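Tumor necrosis factor receptor superfamily member 11B (Homo sapiens, PDB 3URF) acts as a soluble decoy receptor for the cytokine TNFSF11/RANKL, neutralising its role in osteoclast formation and so restraining osteoclast activation. Local coordinates at residues Glu68-Lys73 / Glu95-His100; Val109-Thr114 / Asn118-Arg123. All coordinates share one frame; numbering follows the deposited sequence.

Contact 1: residues Glu68-Lys73 / Glu95-His100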
loop_
_atom_site.group_PDB
_atom_site.type_symbol
_atom_site.label_atom_id
_atom_site.label_comp_id
_atom_site.label_asym_id
_atom_site.label_seq_id
_atom_site.Cartn_x
_atom_site.Cartn_y
_atom_site.Cartn_z
ATOM N N GLU B 68 1.690 -19.048 12.898
ATOM C CA GLU B 68 2.165 -20.372 12.515
ATOM C C GLU B 68 2.928 -21.111 13.605
ATOM O O GLU B 68 2.562 -22.227 13.980
ATOM C CB GLU B 68 3.015 -20.293 11.254
ATOM C CG GLU B 68 2.217 -20.592 10.001
ATOM C CD GLU B 68 1.576 -21.979 10.036
ATOM O OE1 GLU B 68 0.342 -22.075 9.836
ATOM O OE2 GLU B 68 2.309 -22.970 10.260
ATOM N N LEU B 69 3.992 -20.497 14.101
ATOM C CA LEU B 69 4.797 -21.117 15.146
ATOM C C LEU B 69 4.297 -20.791 16.545
ATOM O O LEU B 69 5.069 -20.784 17.513
ATOM C CB LEU B 69 6.267 -20.741 14.992
ATOM C CG LEU B 69 6.762 -21.195 13.619
ATOM C CD1 LEU B 69 8.268 -21.240 13.565
ATOM C CD2 LEU B 69 6.174 -22.556 13.317
ATOM N N GLN B 70 2.998 -20.537 16.642
ATOM C CA GLN B 70 2.370 -20.300 17.923
ATOM C C GLN B 70 1.397 -21.392 18.261
ATOM O O GLN B 70 0.857 -22.050 17.375
ATOM C CB GLN B 70 1.611 -18.999 17.898
ATOM C CG GLN B 70 2.460 -17.816 18.181
ATOM C CD GLN B 70 1.619 -16.602 18.397
ATOM O OE1 GLN B 70 0.502 -16.498 17.863
ATOM N NE2 GLN B 70 2.128 -15.673 19.197
ATOM N N TYR B 71 1.165 -21.565 19.556
ATOM C CA TYR B 71 0.180 -22.520 20.026
ATOM C C TYR B 71 -0.787 -21.853 21.013
ATOM O O TYR B 71 -0.416 -20.906 21.724
ATOM C CB TYR B 71 0.880 -23.705 20.683
ATOM C CG TYR B 71 1.265 -23.429 22.109
ATOM C CD1 TYR B 71 2.514 -22.893 22.427
ATOM C CD2 TYR B 71 0.367 -23.678 23.140
ATOM C CE1 TYR B 71 2.861 -22.627 23.745
ATOM C CE2 TYR B 71 0.700 -23.409 24.452
ATOM C CZ TYR B 71 1.946 -22.884 24.755
ATOM O OH TYR B 71 2.265 -22.628 26.074
ATOM N N VAL B 72 -2.023 -22.347 21.051
ATOM C CA VAL B 72 -3.023 -21.827 21.979
ATOM C C VAL B 72 -2.784 -22.295 23.400
ATOM O O VAL B 72 -3.130 -23.418 23.757
ATOM C CB VAL B 72 -4.445 -22.243 21.595
ATOM C CG1 VAL B 72 -5.460 -21.436 22.412
ATOM C CG2 VAL B 72 -4.681 -22.029 20.109
ATOM N N LYS B 73 -2.193 -21.427 24.211
ATOM C CA LYS B 73 -1.970 -21.739 25.612
ATOM C C LYS B 73 -3.293 -21.759 26.369
ATOM O O LYS B 73 -3.598 -22.696 27.116
ATOM C CB LYS B 73 -1.045 -20.705 26.237
ATOM C CG LYS B 73 -1.130 -20.676 27.734
ATOM C CD LYS B 73 -0.379 -19.500 28.316
ATOM C CE LYS B 73 1.101 -19.796 28.460
ATOM N NZ LYS B 73 1.788 -18.715 29.229
ATOM N N GLU B 95 5.726 -9.557 13.765
ATOM C CA GLU B 95 4.729 -10.452 13.210
ATOM C C GLU B 95 5.036 -11.960 13.295
ATOM O O GLU B 95 4.182 -12.791 12.971
ATOM C CB GLU B 95 4.346 -10.008 11.797
ATOM C CG GLU B 95 3.410 -8.782 11.765
ATOM C CD GLU B 95 2.025 -9.045 12.387
ATOM O OE1 GLU B 95 1.321 -9.958 11.914
ATOM O OE2 GLU B 95 1.628 -8.339 13.344
ATOM N N PHE B 96 6.223 -12.320 13.772
ATOM C CA PHE B 96 6.669 -13.715 13.671
ATOM C C PHE B 96 7.368 -14.298 14.906
ATOM O O PHE B 96 8.007 -13.584 15.670
ATOM C CB PHE B 96 7.599 -13.869 12.461
ATOM C CG PHE B 96 6.931 -13.613 11.146
ATOM C CD1 PHE B 96 6.088 -14.570 10.581
ATOM C CD2 PHE B 96 7.134 -12.415 10.458
ATOM C CE1 PHE B 96 5.467 -14.343 9.344
ATOM C CE2 PHE B 96 6.506 -12.186 9.223
ATOM C CZ PHE B 96 5.672 -13.157 8.670
ATOM N N CYS B 97 7.289 -15.615 15.057
ATOM C CA CYS B 97 7.980 -16.302 16.149
ATOM C C CYS B 97 9.391 -16.719 15.763
ATOM O O CYS B 97 9.588 -17.652 14.982
ATOM C CB CYS B 97 7.182 -17.522 16.593
ATOM S SG CYS B 97 5.618 -17.066 17.390
ATOM N N LEU B 98 10.372 -16.024 16.323
ATOM C CA LEU B 98 11.763 -16.227 15.953
ATOM C C LEU B 98 12.563 -16.938 17.043
ATOM O O LEU B 98 12.311 -16.764 18.234
ATOM C CB LEU B 98 12.412 -14.890 15.624
ATOM C CG LEU B 98 11.559 -14.076 14.646
ATOM C CD1 LEU B 98 12.182 -12.708 14.359
ATOM C CD2 LEU B 98 11.336 -14.871 13.367
ATOM N N LYS B 99 13.536 -17.734 16.616
ATOM C CA LYS B 99 14.364 -18.473 17.536
ATOM C C LYS B 99 15.119 -17.477 18.376
ATOM O O LYS B 99 15.626 -16.487 17.858
ATOM C CB LYS B 99 15.343 -19.370 16.780
ATOM C CG LYS B 99 14.777 -20.737 16.407
ATOM C CD LYS B 99 15.503 -21.329 15.197
ATOM C CE LYS B 99 14.849 -22.628 14.723
ATOM N NZ LYS B 99 15.245 -23.000 13.328
ATOM N N HIS B 100 15.160 -17.740 19.679
ATOM C CA HIS B 100 16.003 -17.013 20.615
ATOM C C HIS B 100 17.432 -16.945 20.102
ATOM O O HIS B 100 17.950 -17.908 19.508
ATOM C CB HIS B 100 16.009 -17.719 21.971
ATOM C CG HIS B 100 14.723 -17.607 22.725
ATOM N ND1 HIS B 100 14.073 -16.405 22.916
ATOM C CD2 HIS B 100 13.972 -18.543 23.351
ATOM C CE1 HIS B 100 12.969 -16.609 23.615
ATOM N NE2 HIS B 100 12.882 -17.898 23.887
HETATM O O HOH W 1 5.072 -17.440 13.513
#
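Leu69 and Gln70 meet Cys97 across the junction of the second and third TNFR-Cys repeats, in a small buried contact held by apolar touching, sulfur packing and a water. The apolar part is a meeting of side-chain roots: Leu69 CB lies 3.7 Å from Cys97 CB, each bond from the backbone directed at the other segment. Farther out, Leu69 CD1 lies beyond the oxygen end of the Cys97 carbonyl, 4.1 Å from Cys97 O. The sulfur carries the second part. With Cys97 SG anti to its own carbonyl carbon (chi1 -68°), the atom is directed at Gln70, whose CG packs on SG at 3.3 Å. Cys97 SG is disulfide-bonded to Cys86, so the chain of Gln70 packs against the end of a covalent crosslink. The glutamine chain runs on extended past CG, and its OE1 accepts a hydrogen bond from Lys67 N, which anchors the amide. The polar part is indirect: one water accepts from Leu69 N and Cys97 N, 3.3 Å from each, and so links the two main chains where both residues are buried. Two chains of another protein, probably subunits of the cytokine ligand, both touch Glu95 and Phe96, and one also packs on Leu69 and Leu98. Within the receptor, strand 70-74 pairs antiparallel with 83-86, and 96-99 with 90-93; Leu69 also touches Arg90, and Gln70 touches Leu92, both on strand 90-93.

Contact 2: residues Val109-Thr114 / Asn118-Arg123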
loop_
_atom_site.group_PDB
_atom_site.type_symbol
_atom_site.label_atom_id
_atom_site.label_comp_id
_atom_site.label_asym_id
_atom_site.label_seq_id
_atom_site.Cartn_x
_atom_site.Cartn_y
_atom_site.Cartn_z
ATOM N N VAL B 109 23.910 -16.108 28.839
ATOM C CA VAL B 109 22.546 -15.606 29.047
ATOM C C VAL B 109 22.376 -14.822 30.346
ATOM O O VAL B 109 22.506 -15.370 31.443
ATOM C CB VAL B 109 21.510 -16.754 29.087
ATOM C CG1 VAL B 109 20.129 -16.222 29.484
ATOM C CG2 VAL B 109 21.456 -17.471 27.761
ATOM N N VAL B 110 22.048 -13.545 30.218
ATOM C CA VAL B 110 21.857 -12.701 31.384
ATOM C C VAL B 110 20.382 -12.400 31.579
ATOM O O VAL B 110 19.967 -11.934 32.646
ATOM C CB VAL B 110 22.633 -11.389 31.247
ATOM C CG1 VAL B 110 23.815 -11.380 32.202
ATOM C CG2 VAL B 110 23.088 -11.192 29.804
ATOM N N GLN B 111 19.602 -12.660 30.533
ATOM C CA GLN B 111 18.159 -12.465 30.578
ATOM C C GLN B 111 17.442 -13.531 29.759
ATOM O O GLN B 111 17.428 -13.493 28.522
ATOM C CB GLN B 111 17.786 -11.073 30.078
ATOM C CG GLN B 111 17.456 -10.075 31.182
ATOM C CD GLN B 111 16.937 -8.751 30.634
ATOM O OE1 GLN B 111 17.583 -8.109 29.802
ATOM N NE2 GLN B 111 15.758 -8.343 31.095
ATOM N N ALA B 112 16.849 -14.483 30.465
ATOM C CA ALA B 112 16.129 -15.578 29.834
ATOM C C ALA B 112 15.166 -15.103 28.740
ATOM O O ALA B 112 14.224 -14.353 29.012
ATOM C CB ALA B 112 15.374 -16.390 30.890
ATOM N N GLY B 113 15.407 -15.542 27.506
ATOM C CA GLY B 113 14.440 -15.342 26.454
ATOM C C GLY B 113 13.135 -15.918 26.952
ATOM O O GLY B 113 13.125 -16.888 27.712
ATOM N N THR B 114 12.035 -15.303 26.543
ATOM C CA THR B 114 10.713 -15.744 26.938
ATOM C C THR B 114 9.913 -15.873 25.664
ATOM O O THR B 114 10.452 -15.668 24.575
ATOM C CB THR B 114 10.034 -14.701 27.836
ATOM O OG1 THR B 114 9.931 -13.454 27.130
ATOM C CG2 THR B 114 10.824 -14.502 29.122
ATOM N N ASN B 118 13.522 -11.762 23.490
ATOM C CA ASN B 118 14.658 -12.537 23.033
ATOM C C ASN B 118 15.527 -12.842 24.231
ATOM O O ASN B 118 15.354 -12.243 25.295
ATOM C CB ASN B 118 15.447 -11.782 21.968
ATOM C CG ASN B 118 16.207 -12.713 21.045
ATOM O OD1 ASN B 118 16.436 -13.875 21.374
ATOM N ND2 ASN B 118 16.598 -12.211 19.883
ATOM N N THR B 119 16.443 -13.788 24.094
ATOM C CA THR B 119 17.401 -13.983 25.167
ATOM C C THR B 119 18.446 -12.890 24.999
ATOM O O THR B 119 18.917 -12.626 23.889
ATOM C CB THR B 119 18.021 -15.407 25.190
ATOM O OG1 THR B 119 18.997 -15.544 24.153
ATOM C CG2 THR B 119 16.951 -16.456 24.991
ATOM N N VAL B 120 18.760 -12.221 26.100
ATOM C CA VAL B 120 19.768 -11.170 26.108
ATOM C C VAL B 120 21.118 -11.746 26.513
ATOM O O VAL B 120 21.254 -12.332 27.591
ATOM C CB VAL B 120 19.395 -10.060 27.114
ATOM C CG1 VAL B 120 20.396 -8.899 27.043
ATOM C CG2 VAL B 120 17.965 -9.590 26.881
ATOM N N CYS B 121 22.118 -11.574 25.659
ATOM C CA CYS B 121 23.455 -12.052 25.979
ATOM C C CYS B 121 24.343 -10.918 26.490
ATOM O O CYS B 121 23.992 -9.750 26.362
ATOM C CB CYS B 121 24.069 -12.772 24.775
ATOM S SG CYS B 121 23.343 -14.423 24.501
ATOM N N LYS B 122 25.470 -11.274 27.102
ATOM C CA LYS B 122 26.457 -10.305 27.589
ATOM C C LYS B 122 27.836 -10.949 27.601
ATOM O O LYS B 122 27.978 -12.131 27.302
ATOM C CB LYS B 122 26.108 -9.814 28.998
ATOM C CG LYS B 122 25.718 -8.343 29.078
ATOM C CD LYS B 122 26.713 -7.527 29.912
ATOM C CE LYS B 122 26.436 -6.016 29.829
ATOM N NZ LYS B 122 27.488 -5.181 30.491
ATOM N N ARG B 123 28.858 -10.178 27.948
ATOM C CA ARG B 123 30.196 -10.743 28.030
ATOM C C ARG B 123 30.483 -11.289 29.417
ATOM O O ARG B 123 30.060 -10.712 30.418
ATOM C CB ARG B 123 31.250 -9.711 27.655
ATOM C CG ARG B 123 31.370 -9.505 26.175
ATOM C CD ARG B 123 32.804 -9.652 25.723
ATOM N NE ARG B 123 32.926 -9.375 24.297
ATOM C CZ ARG B 123 34.083 -9.159 23.679
ATOM N NH1 ARG B 123 35.217 -9.184 24.374
ATOM N NH2 ARG B 123 34.108 -8.914 22.372
#
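A classic beta bulge, in which Val110 and Gln111 both face Val120, marks this antiparallel hairpin of the third TNFR-Cys repeat. Val120 O takes a nearly straight bond from Val110 N (3.0 Å, 167°) and a weak, more bent one from Gln111 N (3.4 Å). In return Val120 N donates to a lone pair of Gln111 O, 3.0 Å away in the carbonyl plane. On the face of that pair the Gln111 and Val120 side chains run next to each other in the same direction: Gln111 OE1 comes to 3.3 Å from Val120 CG2, a methyl held anti to its carbonyl carbon. Val110 instead sends CG2 across the root of Lys122, 3.4 Å from its CB, while the amine end of the lysine leads away. Toward the turn, Thr119 CG2 rests on the backbone of Gly113, and Gly113 CA makes a CA-H...O contact with Asn118 O at 3.4 Å. Asn118 OD1 accepts from Thr119 N (2.7 Å) and from Arg101 N, tying the turn to the preceding loop. The bulged strand 107-111 thus lies antiparallel to strand 120-123, with Cys121 of the latter disulfide-bonded to Cys103, upstream, and Val109 backbone-bonded to Ala137 of the fourth repeat.

How the contacts relate
From the N terminus, contact 1 closes first: 68-73 meets 95-100 after an excursion of 21 residues that includes strands 83-86 and 90-93, tying the second TNFR-Cys repeat to the third. The chain then runs on into strand 107-111, and contact 2 closes the short turn between 109-114 and 118-123 inside the third repeat. The two loops follow in series and neither nests in nor crosses the other, with centres about 18 Å apart. His100, just past strand 96-99 in contact 1, reaches into contact 2: its ring packs on the CG2 methyl of Thr119 and on the backbone of Gly113 and Thr114, so the inter-repeat junction abuts the hairpin's turn.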